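Local coordinates for glutamate receptor 1 (Adineta vaga, PDB 4IO2), which binds glutamate through its extracellular two-lobed ligand-binding domain, the part described here, and probably couples that binding to opening of an ion channel, at residues V14-V18 and T65-L70; V71-A75 and R92-V96; A82-V88 and S205-V210. One frame throughout, in Å; residues are numbered along the deposited sequence.

Contact 1 (V14-V18 and T65-L70); sequences VIESV and TSYTGL. With GLU (glutamic acid), chain E.
One wall of the glutamate pocket is a tyrosine ring, and this contact packs against one of its faces. The residues V14-V18 leave the end of strand 9-14 in extended conformation, while T65-L70 is the start of helix 67-75. S66 is the N-cap: with chi1 at +71° (p) its OG accepts from G69 N at 2.8 Å, and its carbonyl O receives L70 N at 2.9 Å, the first turn of the helix. The backbones stay apart, the nearest CA atoms being those of I15 and T65 at 7.8 Å, and no hydrogen bond joins the two segments. I15 fills the gap. Extended in the tt rotamer, it sets I15 CD1 3.9 Å from the centroid of the Y67 ring and only 10° off the ring normal, a clear CH-pi contact; I15 CG2 packs 3.7 Å from Y67 CE2 and 3.9 Å from L70 CD2. I15 CD1 also lies 3.7 Å from T65 O. The opposite face of the ring is covered by CB of the bound glutamate, so the ring is sandwiched between I15 and ligand. Y67 OH comes 3.4 Å from S17 CB, and both hydroxyls, Y67 OH and S17 OG, hydrogen-bond the carboxylate of D85. A tyrosine ring lying along the ligand's aliphatic chain is typical of the ionotropic glutamate receptor binding cleft.

Contact 2 (V71-A75 and R92-V96); sequences VLALA and RREIV. With GLU (glutamic acid), chain E.
In the periplasmic-binding-protein-like fold of this receptor domain, helix 67-75 packs against the turn that carries the ligand-binding arginine. V71-A75 is regular helix, with A75 N bonded to V71 O at 3.0 Å. In R92-V96, R92 and R93 have helical angles within a weakly bonded helix; R92 O accepts both I95 N and V96 N, each at 3.0 Å, and V96 is extended (phi/psi -139/165°). CA atoms are nearest for V71 with R92 (7.3 Å) and A75 with V96 (6.2 Å), so the segments draw closer toward their C-terminal ends, and the closest CA pair falls at A75, which has only a methyl side chain. No hydrogen bond crosses between the segments; the interactions are apolar side-chain contacts. V71 (t) is the central bump, entering a hollow walled by three residues: its CG1 lies 3.8 Å from V96 CG2 and 4.0 Å from I95 CD1, and its CG2 lies 4.1 Å from R92 CD. V96 (m) in turn fits between L74 and A75, with its CG1 4.0 Å from both L74 CD2 and A75 CB. At the surface I95, chi1 +60° (p) and chi2 t, reaches toward the helix, its CD1 meeting L72 CD2 at 3.6 Å, while its carbonyl O lies 3.9 Å from A75 CB. Beside this packing R92 runs out nearly straight, chi2 to chi4 all near 180°, and its guanidinium grips the ligand carboxylate edge-on: R92 NH1 to GLU O 2.8 Å and R92 NH2 to GLU OXT 2.9 Å.

Contact 3 (A82-V88 and S205-V210); sequences AIGDITV and STFGIV. With GLU (glutamic acid), chain E.
Three hydrogen bonds of 2.8 Å tie A82-V88 to the bound glutamate: GLU N donates to D85 O and to T87 OG1, and T87 N donates to GLU O. S205-V210 runs behind this loop, joined by two separate single bridges. At one, A82 and V210 form an antiparallel hydrogen-bonded pair, A82 N to V210 O 3.0 Å and V210 N to A82 O 2.9 Å, CA atoms 5.0 Å apart. At the other, V88 N reaches T206 O at 3.0 Å and G208 N reaches I86 O at 3.3 Å, bracketing T87 and F207, their CA atoms 4.6 Å apart. The register shifts by two residues between the bridges; D85 centres an inverse gamma turn (phi/psi -82/66°), and a water accepts from G84 N at 2.9 Å. F207 (chi1 m) places its ring beneath D85 CB, 4.0 Å from the centroid and 25° off the normal, a CH-pi contact. Farther out, I83 CG1 meets I209 CG2 and I86 CD1 meets V210 CG2, each at 3.9 Å. A loop offering backbone and threonine atoms to the ligand's alpha-amino and alpha-carboxylate groups, backed by a strand, is characteristic of lobe 1 of the glutamate receptor ligand-binding domain.

Contacts 1, 2 and 3 lie within 10 to 13 Å of one another, centre to centre, and all three touch the bound glutamate. Contacts 1 and 2 share helix 67-75: its N-terminal turn serves the first, its C-terminal part the second. Along the chain contact 1 closes before the others open, whereas the segments of contacts 2 and 3 alternate, so 71-75, 82-88, 92-96 and 205-210 interleave. Direct bonds join them: Y67 OH to D85 OD1 at 2.7 Å, T68 OG1 to R92 NH2 at 3.0 Å and R92 NH1 to T87 O at 2.9 Å. L74 and V96 also pack on V210, joining contacts 2 and 3 behind the pocket, and ligand-binding residues come from all three contacts.

Contact 1 (V14-V18 and T65-L70)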
ATOM      1  N   VAL A  14      16.127  10.042 -10.434  1.00 13.26           N
ATOM      2  CA  VAL A  14      16.349   8.705  -9.916  1.00 14.27           C
ATOM      3  C   VAL A  14      17.531   8.759  -8.981  1.00 13.30           C
ATOM      4  O   VAL A  14      18.299   9.724  -8.976  1.00 15.05           O
ATOM      5  CB  VAL A  14      16.539   7.649 -11.044  1.00 13.29           C
ATOM      6  CG1 VAL A  14      15.315   7.547 -11.958  1.00 14.31           C
ATOM      7  CG2 VAL A  14      17.766   7.885 -11.887  1.00 13.53           C
ATOM      8  N   ILE A  15      17.637   7.750  -8.119  1.00 13.00           N
ATOM      9  CA  ILE A  15      18.656   7.738  -7.060  1.00 12.57           C
ATOM     10  C   ILE A  15      19.250   6.335  -6.947  1.00 13.31           C
ATOM     11  O   ILE A  15      18.547   5.331  -6.962  1.00 13.17           O
ATOM     12  CB  ILE A  15      18.042   8.243  -5.726  1.00 12.62           C
ATOM     13  CG1 ILE A  15      19.066   8.297  -4.612  1.00 13.76           C
ATOM     14  CG2 ILE A  15      16.800   7.443  -5.282  1.00 13.05           C
ATOM     15  CD1 ILE A  15      18.613   9.067  -3.379  1.00 16.34           C
ATOM     16  N   GLU A  16      20.569   6.262  -6.875  1.00 13.17           N
ATOM     17  CA  GLU A  16      21.247   4.979  -6.862  1.00 13.17           C
ATOM     18  C   GLU A  16      20.794   4.113  -5.682  1.00 13.60           C
ATOM     19  O   GLU A  16      20.854   4.535  -4.531  1.00 14.36           O
ATOM     20  CB  GLU A  16      22.775   5.192  -6.835  1.00 16.33           C
ATOM     21  CG  GLU A  16      23.578   3.894  -6.908  1.00 17.25           C
ATOM     22  CD  GLU A  16      25.071   4.070  -7.019  1.00 26.06           C
ATOM     23  OE1 GLU A  16      25.538   5.225  -7.063  1.00 32.42           O
ATOM     24  OE2 GLU A  16      25.796   3.038  -7.056  1.00 27.62           O
ATOM     25  N   SER A  17      20.438   2.867  -5.985  1.00 13.08           N
ATOM     26  CA  SER A  17      20.028   1.894  -4.976  1.00 11.08           C
ATOM     27  C   SER A  17      19.847   0.558  -5.687  1.00 11.00           C
ATOM     28  O   SER A  17      18.856   0.374  -6.388  1.00 12.24           O
ATOM     29  CB  SER A  17      18.714   2.283  -4.338  1.00 11.49           C
ATOM     30  OG  SER A  17      18.416   1.355  -3.326  1.00 13.97           O
ATOM     31  N   VAL A  18      20.793  -0.367  -5.551  1.00 12.55           N
ATOM     32  CA  VAL A  18      20.670  -1.641  -6.207  0.82 12.54           C
ATOM     33  C   VAL A  18      19.590  -2.466  -5.582  1.00 12.36           C
ATOM     34  O   VAL A  18      19.479  -2.520  -4.371  1.00 12.53           O
ATOM     35  CB  VAL A  18      22.015  -2.430  -6.292  0.82 13.30           C
ATOM     36  CG1 VAL A  18      23.082  -1.594  -6.936  0.82 15.26           C
ATOM     37  CG2 VAL A  18      22.530  -2.927  -4.903  0.82 14.92           C
ATOM     38  N   THR A  65      23.348  12.616  -2.603  1.00 23.70           N
ATOM     39  CA  THR A  65      21.951  12.995  -2.355  1.00 20.92           C
ATOM     40  C   THR A  65      21.264  12.023  -1.411  1.00 18.88           C
ATOM     41  O   THR A  65      21.304  10.818  -1.624  1.00 19.43           O
ATOM     42  CB  THR A  65      21.165  13.053  -3.679  1.00 22.28           C
ATOM     43  OG1 THR A  65      21.878  13.910  -4.583  1.00 23.66           O
ATOM     44  CG2 THR A  65      19.761  13.580  -3.448  1.00 22.12           C
ATOM     45  N   SER A  66      20.609  12.560  -0.388  1.00 18.68           N
ATOM     46  CA  SER A  66      19.833  11.759   0.533  1.00 16.53           C
ATOM     47  C   SER A  66      18.429  11.584  -0.036  1.00 15.84           C
ATOM     48  O   SER A  66      18.033  12.303  -0.986  1.00 14.83           O
ATOM     49  CB  SER A  66      19.790  12.412   1.921  1.00 18.17           C
ATOM     50  OG  SER A  66      18.986  13.570   1.879  1.00 19.29           O
ATOM     51  N   TYR A  67      17.633  10.699   0.551  1.00 14.32           N
ATOM     52  CA  TYR A  67      16.258  10.505   0.096  1.00 12.70           C
ATOM     53  C   TYR A  67      15.446  11.778   0.373  1.00 12.92           C
ATOM     54  O   TYR A  67      14.729  12.256  -0.533  1.00 12.37           O
ATOM     55  CB  TYR A  67      15.675   9.219   0.718  1.00 12.68           C
ATOM     56  CG  TYR A  67      16.134   8.023  -0.069  1.00 11.82           C
ATOM     57  CD1 TYR A  67      17.397   7.481   0.130  1.00 13.63           C
ATOM     58  CD2 TYR A  67      15.341   7.479  -1.045  1.00 11.94           C
ATOM     59  CE1 TYR A  67      17.855   6.405  -0.641  1.00 12.50           C
ATOM     60  CE2 TYR A  67      15.773   6.424  -1.851  1.00 11.95           C
ATOM     61  CZ  TYR A  67      17.038   5.890  -1.625  1.00 11.43           C
ATOM     62  OH  TYR A  67      17.519   4.825  -2.374  1.00 12.50           O
ATOM     63  N   THR A  68      15.543  12.323   1.579  0.56 12.79           N
ATOM     64  CA  THR A  68      14.810  13.544   1.821  0.56 13.67           C
ATOM     65  C   THR A  68      15.361  14.690   0.960  0.56 13.16           C
ATOM     66  O   THR A  68      14.575  15.531   0.493  0.56 12.55           O
ATOM     67  CB  THR A  68      14.686  13.863   3.320  0.56 16.85           C
ATOM     68  OG1 THR A  68      13.859  12.861   3.907  0.56 17.90           O
ATOM     69  CG2 THR A  68      13.987  15.227   3.513  0.56 13.50           C
ATOM     70  N   GLY A  69      16.664  14.669   0.661  1.00 15.91           N
ATOM     71  CA  GLY A  69      17.257  15.645  -0.272  1.00 15.01           C
ATOM     72  C   GLY A  69      16.673  15.584  -1.687  1.00 15.17           C
ATOM     73  O   GLY A  69      16.428  16.622  -2.334  1.00 15.79           O
ATOM     74  N   LEU A  70      16.426  14.377  -2.177  1.00 14.35           N
ATOM     75  CA  LEU A  70      15.797  14.184  -3.483  1.00 13.56           C
ATOM     76  C   LEU A  70      14.386  14.782  -3.482  1.00 12.20           C
ATOM     77  O   LEU A  70      13.988  15.472  -4.452  1.00 14.31           O
ATOM     78  CB  LEU A  70      15.760  12.688  -3.833  1.00 13.31           C
ATOM     79  CG  LEU A  70      15.087  12.344  -5.166  1.00 13.80           C
ATOM     80  CD1 LEU A  70      15.803  12.947  -6.338  1.00 20.29           C
ATOM     81  CD2 LEU A  70      15.013  10.854  -5.273  1.00 16.35           C
TER
HETATM   82  N   GLU E 303      13.070   4.281   1.351  1.00 10.91           N
HETATM   83  CA  GLU E 303      13.916   5.076   2.246  1.00 10.22           C
HETATM   84  C   GLU E 303      13.477   6.538   2.226  1.00 10.32           C
HETATM   85  O   GLU E 303      12.694   6.926   1.321  1.00 11.24           O
HETATM   86  CB  GLU E 303      15.401   4.992   1.881  1.00 12.57           C
HETATM   87  CG  GLU E 303      16.013   3.586   1.854  1.00 13.19           C
HETATM   88  CD  GLU E 303      16.172   2.908   3.214  1.00 13.49           C
HETATM   89  OE1 GLU E 303      15.937   3.561   4.229  1.00 16.05           O
HETATM   90  OE2 GLU E 303      16.613   1.729   3.246  1.00 13.02           O
HETATM   91  OXT GLU E 303      13.902   7.303   3.123  1.00 12.48           O

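Contact 2 (V71-A75 and R92-V96)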
ATOM      1  N   VAL A  71      13.616  14.517  -2.425  1.00 11.40           N
ATOM      2  CA  VAL A  71      12.266  15.061  -2.315  1.00 12.89           C
ATOM      3  C   VAL A  71      12.316  16.601  -2.327  1.00 12.52           C
ATOM      4  O   VAL A  71      11.535  17.255  -3.028  1.00 12.33           O
ATOM      5  CB  VAL A  71      11.596  14.515  -1.041  1.00 13.35           C
ATOM      6  CG1 VAL A  71      10.306  15.209  -0.728  1.00 15.00           C
ATOM      7  CG2 VAL A  71      11.381  13.007  -1.195  1.00 13.85           C
ATOM      8  N   LEU A  72      13.219  17.176  -1.532  1.00 13.16           N
ATOM      9  CA  LEU A  72      13.363  18.622  -1.488  1.00 14.73           C
ATOM     10  C   LEU A  72      13.769  19.213  -2.836  1.00 15.27           C
ATOM     11  O   LEU A  72      13.299  20.283  -3.224  1.00 15.67           O
ATOM     12  CB  LEU A  72      14.395  19.012  -0.416  1.00 14.92           C
ATOM     13  CG  LEU A  72      13.874  18.861   1.011  1.00 15.49           C
ATOM     14  CD1 LEU A  72      15.040  18.801   2.000  1.00 16.86           C
ATOM     15  CD2 LEU A  72      12.944  19.985   1.357  1.00 18.54           C
ATOM     16  N   ALA A  73      14.639  18.525  -3.545  1.00 15.35           N
ATOM     17  CA  ALA A  73      15.070  18.966  -4.882  1.00 16.27           C
ATOM     18  C   ALA A  73      13.883  18.983  -5.834  1.00 15.71           C
ATOM     19  O   ALA A  73      13.704  19.954  -6.591  1.00 17.25           O
ATOM     20  CB  ALA A  73      16.178  18.070  -5.402  1.00 16.65           C
ATOM     21  N   LEU A  74      13.022  17.966  -5.774  1.00 15.02           N
ATOM     22  CA  LEU A  74      11.855  17.976  -6.624  1.00 14.47           C
ATOM     23  C   LEU A  74      10.964  19.166  -6.243  1.00 16.29           C
ATOM     24  O   LEU A  74      10.456  19.882  -7.110  1.00 16.83           O
ATOM     25  CB  LEU A  74      11.090  16.662  -6.513  1.00 16.04           C
ATOM     26  CG  LEU A  74       9.882  16.650  -7.450  1.00 19.80           C
ATOM     27  CD1 LEU A  74       9.693  15.287  -8.035  1.00 23.60           C
ATOM     28  CD2 LEU A  74       8.606  17.125  -6.767  1.00 17.15           C
ATOM     29  N   ALA A  75      10.728  19.369  -4.943  1.00 14.09           N
ATOM     30  CA  ALA A  75       9.851  20.458  -4.502  1.00 17.35           C
ATOM     31  C   ALA A  75      10.387  21.804  -4.958  1.00 18.08           C
ATOM     32  O   ALA A  75       9.611  22.713  -5.195  1.00 20.79           O
ATOM     33  CB  ALA A  75       9.669  20.452  -2.993  1.00 17.37           C
ATOM     34  N   ARG A  92       7.056  14.228   4.383  1.00 11.51           N
ATOM     35  CA  ARG A  92       7.278  14.507   2.954  1.00 12.32           C
ATOM     36  C   ARG A  92       6.008  14.975   2.248  1.00 10.96           C
ATOM     37  O   ARG A  92       6.065  15.820   1.367  1.00 11.22           O
ATOM     38  CB  ARG A  92       7.891  13.280   2.253  1.00 11.17           C
ATOM     39  CG  ARG A  92       9.328  13.016   2.674  1.00 11.12           C
ATOM     40  CD  ARG A  92       9.800  11.621   2.289  1.00 10.97           C
ATOM     41  NE  ARG A  92      11.157  11.369   2.734  1.00 11.46           N
ATOM     42  CZ  ARG A  92      11.807  10.225   2.574  1.00 10.60           C
ATOM     43  NH1 ARG A  92      11.213   9.230   1.943  1.00 11.81           N
ATOM     44  NH2 ARG A  92      13.060  10.115   3.002  1.00 12.42           N
ATOM     45  N   ARG A  93       4.879  14.422   2.641  1.00 11.03           N
ATOM     46  CA  ARG A  93       3.591  14.773   2.031  1.00 11.66           C
ATOM     47  C   ARG A  93       3.201  16.232   2.272  1.00 11.36           C
ATOM     48  O   ARG A  93       2.396  16.758   1.523  1.00 13.15           O
ATOM     49  CB  ARG A  93       2.517  13.793   2.546  1.00 12.31           C
ATOM     50  CG  ARG A  93       1.131  14.008   1.945  1.00 13.10           C
ATOM     51  CD  ARG A  93       1.073  13.668   0.460  1.00 12.32           C
ATOM     52  NE  ARG A  93      -0.200  13.966  -0.155  1.00 13.19           N
ATOM     53  CZ  ARG A  93      -0.519  15.151  -0.663  1.00 13.55           C
ATOM     54  NH1 ARG A  93       0.342  16.170  -0.616  1.00 14.47           N
ATOM     55  NH2 ARG A  93      -1.715  15.332  -1.219  1.00 15.91           N
ATOM     56  N   GLU A  94       3.796  16.860   3.278  1.00 13.38           N
ATOM     57  CA  GLU A  94       3.569  18.289   3.469  1.00 14.00           C
ATOM     58  C   GLU A  94       4.113  19.112   2.311  1.00 14.00           C
ATOM     59  O   GLU A  94       3.619  20.207   2.053  1.00 16.73           O
ATOM     60  CB  GLU A  94       4.252  18.774   4.747  1.00 17.21           C
ATOM     61  CG  GLU A  94       3.628  18.252   5.989  1.00 21.79           C
ATOM     62  CD  GLU A  94       2.331  18.999   6.401  1.00 29.87           C
ATOM     63  OE1 GLU A  94       1.851  19.897   5.650  1.00 32.40           O
ATOM     64  OE2 GLU A  94       1.798  18.669   7.496  1.00 33.88           O
ATOM     65  N   ILE A  95       5.144  18.620   1.626  1.00 13.79           N
ATOM     66  CA  ILE A  95       5.832  19.422   0.612  1.00 13.85           C
ATOM     67  C   ILE A  95       5.738  18.906  -0.822  1.00 13.07           C
ATOM     68  O   ILE A  95       6.005  19.662  -1.765  1.00 15.21           O
ATOM     69  CB  ILE A  95       7.311  19.714   1.001  1.00 16.14           C
ATOM     70  CG1 ILE A  95       8.113  18.439   1.166  1.00 16.97           C
ATOM     71  CG2 ILE A  95       7.340  20.633   2.223  1.00 20.07           C
ATOM     72  CD1 ILE A  95       9.619  18.631   1.163  1.00 18.69           C
ATOM     73  N   VAL A  96       5.386  17.635  -0.987  1.00 12.67           N
ATOM     74  CA  VAL A  96       5.206  17.024  -2.299  1.00 12.81           C
ATOM     75  C   VAL A  96       3.982  16.135  -2.241  1.00 11.71           C
ATOM     76  O   VAL A  96       3.508  15.748  -1.145  1.00 12.70           O
ATOM     77  CB  VAL A  96       6.417  16.163  -2.726  1.00 11.78           C
ATOM     78  CG1 VAL A  96       7.684  17.018  -2.902  1.00 13.22           C
ATOM     79  CG2 VAL A  96       6.690  14.999  -1.769  1.00 12.18           C
TER
HETATM   80  N   GLU E 303      13.070   4.281   1.351  1.00 10.91           N
HETATM   81  CA  GLU E 303      13.916   5.076   2.246  1.00 10.22           C
HETATM   82  C   GLU E 303      13.477   6.538   2.226  1.00 10.32           C
HETATM   83  O   GLU E 303      12.694   6.926   1.321  1.00 11.24           O
HETATM   84  CB  GLU E 303      15.401   4.992   1.881  1.00 12.57           C
HETATM   85  CG  GLU E 303      16.013   3.586   1.854  1.00 13.19           C
HETATM   86  CD  GLU E 303      16.172   2.908   3.214  1.00 13.49           C
HETATM   87  OE1 GLU E 303      15.937   3.561   4.229  1.00 16.05           O
HETATM   88  OE2 GLU E 303      16.613   1.729   3.246  1.00 13.02           O
HETATM   89  OXT GLU E 303      13.902   7.303   3.123  1.00 12.48           O

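Contact 3 (A82-V88 and S205-V210)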
ATOM      1  N   ALA A  82       9.990  12.075  -9.378  1.00 12.27           N
ATOM      2  CA  ALA A  82      11.123  11.248  -8.926  1.00 11.83           C
ATOM      3  C   ALA A  82      10.626   9.827  -8.645  1.00 13.50           C
ATOM      4  O   ALA A  82       9.601   9.615  -8.008  1.00 12.56           O
ATOM      5  CB  ALA A  82      11.822  11.849  -7.685  1.00 14.20           C
ATOM      6  N   ILE A  83      11.359   8.864  -9.185  1.00 13.05           N
ATOM      7  CA  ILE A  83      10.998   7.462  -9.106  1.00 11.70           C
ATOM      8  C   ILE A  83      12.103   6.678  -8.455  1.00 12.46           C
ATOM      9  O   ILE A  83      13.259   6.735  -8.890  1.00 13.89           O
ATOM     10  CB  ILE A  83      10.686   6.843 -10.490  1.00 13.26           C
ATOM     11  CG1 ILE A  83       9.593   7.626 -11.234  1.00 14.90           C
ATOM     12  CG2 ILE A  83      10.254   5.410 -10.295  1.00 14.65           C
ATOM     13  CD1 ILE A  83       9.334   7.110 -12.657  1.00 18.05           C
ATOM     14  N   GLY A  84      11.751   5.926  -7.423  1.00 12.71           N
ATOM     15  CA  GLY A  84      12.709   5.093  -6.749  1.00 11.50           C
ATOM     16  C   GLY A  84      12.089   4.412  -5.552  1.00 11.49           C
ATOM     17  O   GLY A  84      10.859   4.319  -5.376  1.00 12.12           O
ATOM     18  N   ASP A  85      12.960   3.885  -4.697  1.00 11.44           N
ATOM     19  CA  ASP A  85      12.572   3.286  -3.411  1.00 10.92           C
ATOM     20  C   ASP A  85      12.403   4.399  -2.382  1.00  9.66           C
ATOM     21  O   ASP A  85      13.170   4.502  -1.439  1.00 10.35           O
ATOM     22  CB  ASP A  85      13.596   2.235  -2.946  1.00 11.54           C
ATOM     23  CG  ASP A  85      15.066   2.690  -2.970  1.00 11.29           C
ATOM     24  OD1 ASP A  85      15.432   3.662  -3.635  1.00 11.77           O
ATOM     25  OD2 ASP A  85      15.902   1.994  -2.312  1.00 12.04           O
ATOM     26  N   ILE A  86      11.381   5.243  -2.621  1.00 10.37           N
ATOM     27  CA  ILE A  86      11.157   6.459  -1.859  1.00 10.04           C
ATOM     28  C   ILE A  86       9.915   6.284  -1.007  1.00  9.42           C
ATOM     29  O   ILE A  86       8.795   6.126  -1.517  1.00 10.57           O
ATOM     30  CB  ILE A  86      10.967   7.669  -2.794  1.00 11.10           C
ATOM     31  CG1 ILE A  86      12.144   7.828  -3.769  1.00 12.00           C
ATOM     32  CG2 ILE A  86      10.814   8.923  -2.011  1.00 11.74           C
ATOM     33  CD1 ILE A  86      11.830   8.731  -4.962  1.00 13.52           C
ATOM     34  N   THR A  87      10.122   6.231   0.312  1.00 10.18           N
ATOM     35  CA  THR A  87       9.037   6.018   1.234  1.00  9.93           C
ATOM     36  C   THR A  87       8.085   7.205   1.338  1.00 11.07           C
ATOM     37  O   THR A  87       8.503   8.351   1.482  1.00 10.81           O
ATOM     38  CB  THR A  87       9.585   5.654   2.617  1.00 11.00           C
ATOM     39  OG1 THR A  87      10.473   4.538   2.487  1.00 11.77           O
ATOM     40  CG2 THR A  87       8.470   5.290   3.618  1.00 12.13           C
ATOM     41  N   VAL A  88       6.786   6.925   1.307  1.00  9.92           N
ATOM     42  CA  VAL A  88       5.741   7.942   1.500  1.00  9.98           C
ATOM     43  C   VAL A  88       5.648   8.207   2.989  1.00 11.46           C
ATOM     44  O   VAL A  88       5.378   7.299   3.789  1.00 13.30           O
ATOM     45  CB  VAL A  88       4.415   7.431   0.947  1.00 10.92           C
ATOM     46  CG1 VAL A  88       3.355   8.512   1.115  1.00 13.93           C
ATOM     47  CG2 VAL A  88       4.572   7.035  -0.535  1.00 12.19           C
ATOM     48  N   SER A 205       4.870   0.495   5.280  1.00 15.23           N
ATOM     49  CA  SER A 205       4.805   1.714   4.525  1.00 14.46           C
ATOM     50  C   SER A 205       4.676   1.395   3.030  1.00 12.77           C
ATOM     51  O   SER A 205       4.460   0.260   2.645  1.00 14.31           O
ATOM     52  CB  SER A 205       6.079   2.526   4.866  1.00 16.61           C
ATOM     53  OG  SER A 205       7.262   1.738   4.662  1.00 17.19           O
ATOM     54  N   THR A 206       4.827   2.413   2.202  1.00 12.51           N
ATOM     55  CA  THR A 206       4.743   2.265   0.759  1.00 12.21           C
ATOM     56  C   THR A 206       5.805   3.089   0.069  1.00 11.58           C
ATOM     57  O   THR A 206       6.286   4.065   0.651  1.00 11.93           O
ATOM     58  CB  THR A 206       3.359   2.731   0.239  1.00 15.33           C
ATOM     59  OG1 THR A 206       3.126   4.094   0.654  1.00 17.18           O
ATOM     60  CG2 THR A 206       2.203   1.855   0.771  1.00 15.35           C
ATOM     61  N   PHE A 207       6.124   2.738  -1.153  1.00 10.56           N
ATOM     62  CA  PHE A 207       6.925   3.555  -2.047  1.00 10.67           C
ATOM     63  C   PHE A 207       5.970   4.194  -3.046  1.00 10.73           C
ATOM     64  O   PHE A 207       5.045   3.532  -3.547  1.00 12.41           O
ATOM     65  CB  PHE A 207       7.922   2.747  -2.843  1.00 11.89           C
ATOM     66  CG  PHE A 207       9.019   2.085  -2.024  1.00  9.94           C
ATOM     67  CD1 PHE A 207       9.491   2.617  -0.840  1.00 11.24           C
ATOM     68  CD2 PHE A 207       9.624   0.930  -2.493  1.00 12.03           C
ATOM     69  CE1 PHE A 207      10.511   1.992  -0.131  1.00 12.61           C
ATOM     70  CE2 PHE A 207      10.659   0.309  -1.794  1.00 12.65           C
ATOM     71  CZ  PHE A 207      11.105   0.839  -0.620  1.00 12.92           C
ATOM     72  N   GLY A 208       6.178   5.475  -3.347  1.00 10.60           N
ATOM     73  CA  GLY A 208       5.368   6.193  -4.320  1.00 11.30           C
ATOM     74  C   GLY A 208       6.257   7.016  -5.200  1.00 11.26           C
ATOM     75  O   GLY A 208       7.369   7.392  -4.814  1.00 12.57           O
ATOM     76  N   ILE A 209       5.734   7.347  -6.377  1.00 10.05           N
ATOM     77  CA  ILE A 209       6.401   8.306  -7.257  1.00 10.48           C
ATOM     78  C   ILE A 209       6.145   9.714  -6.705  1.00 10.35           C
ATOM     79  O   ILE A 209       5.020  10.067  -6.417  1.00 12.08           O
ATOM     80  CB  ILE A 209       5.915   8.148  -8.714  1.00 10.84           C
ATOM     81  CG1 ILE A 209       6.361   6.771  -9.213  1.00 12.62           C
ATOM     82  CG2 ILE A 209       6.496   9.269  -9.578  1.00 12.34           C
ATOM     83  CD1 ILE A 209       5.919   6.471 -10.640  1.00 13.80           C
ATOM     84  N   VAL A 210       7.200  10.496  -6.544  1.00 11.30           N
ATOM     85  CA  VAL A 210       7.090  11.847  -6.034  1.00 10.49           C
ATOM     86  C   VAL A 210       6.669  12.758  -7.159  1.00 10.49           C
ATOM     87  O   VAL A 210       7.253  12.722  -8.235  1.00 12.22           O
ATOM     88  CB  VAL A 210       8.442  12.339  -5.465  1.00 11.31           C
ATOM     89  CG1 VAL A 210       8.262  13.703  -4.833  1.00 12.79           C
ATOM     90  CG2 VAL A 210       9.027  11.371  -4.466  1.00 13.73           C
TER
HETATM   91  N   GLU E 303      13.070   4.281   1.351  1.00 10.91           N
HETATM   92  CA  GLU E 303      13.916   5.076   2.246  1.00 10.22           C
HETATM   93  C   GLU E 303      13.477   6.538   2.226  1.00 10.32           C
HETATM   94  O   GLU E 303      12.694   6.926   1.321  1.00 11.24           O
HETATM   95  CB  GLU E 303      15.401   4.992   1.881  1.00 12.57           C
HETATM   96  CG  GLU E 303      16.013   3.586   1.854  1.00 13.19           C
HETATM   97  CD  GLU E 303      16.172   2.908   3.214  1.00 13.49           C
HETATM   98  OE1 GLU E 303      15.937   3.561   4.229  1.00 16.05           O
HETATM   99  OE2 GLU E 303      16.613   1.729   3.246  1.00 13.02           O
HETATM  100  OXT GLU E 303      13.902   7.303   3.123  1.00 12.48           O
HETATM  101  O   HOH W   1       8.946   5.966  -6.599  1.00 15.76           O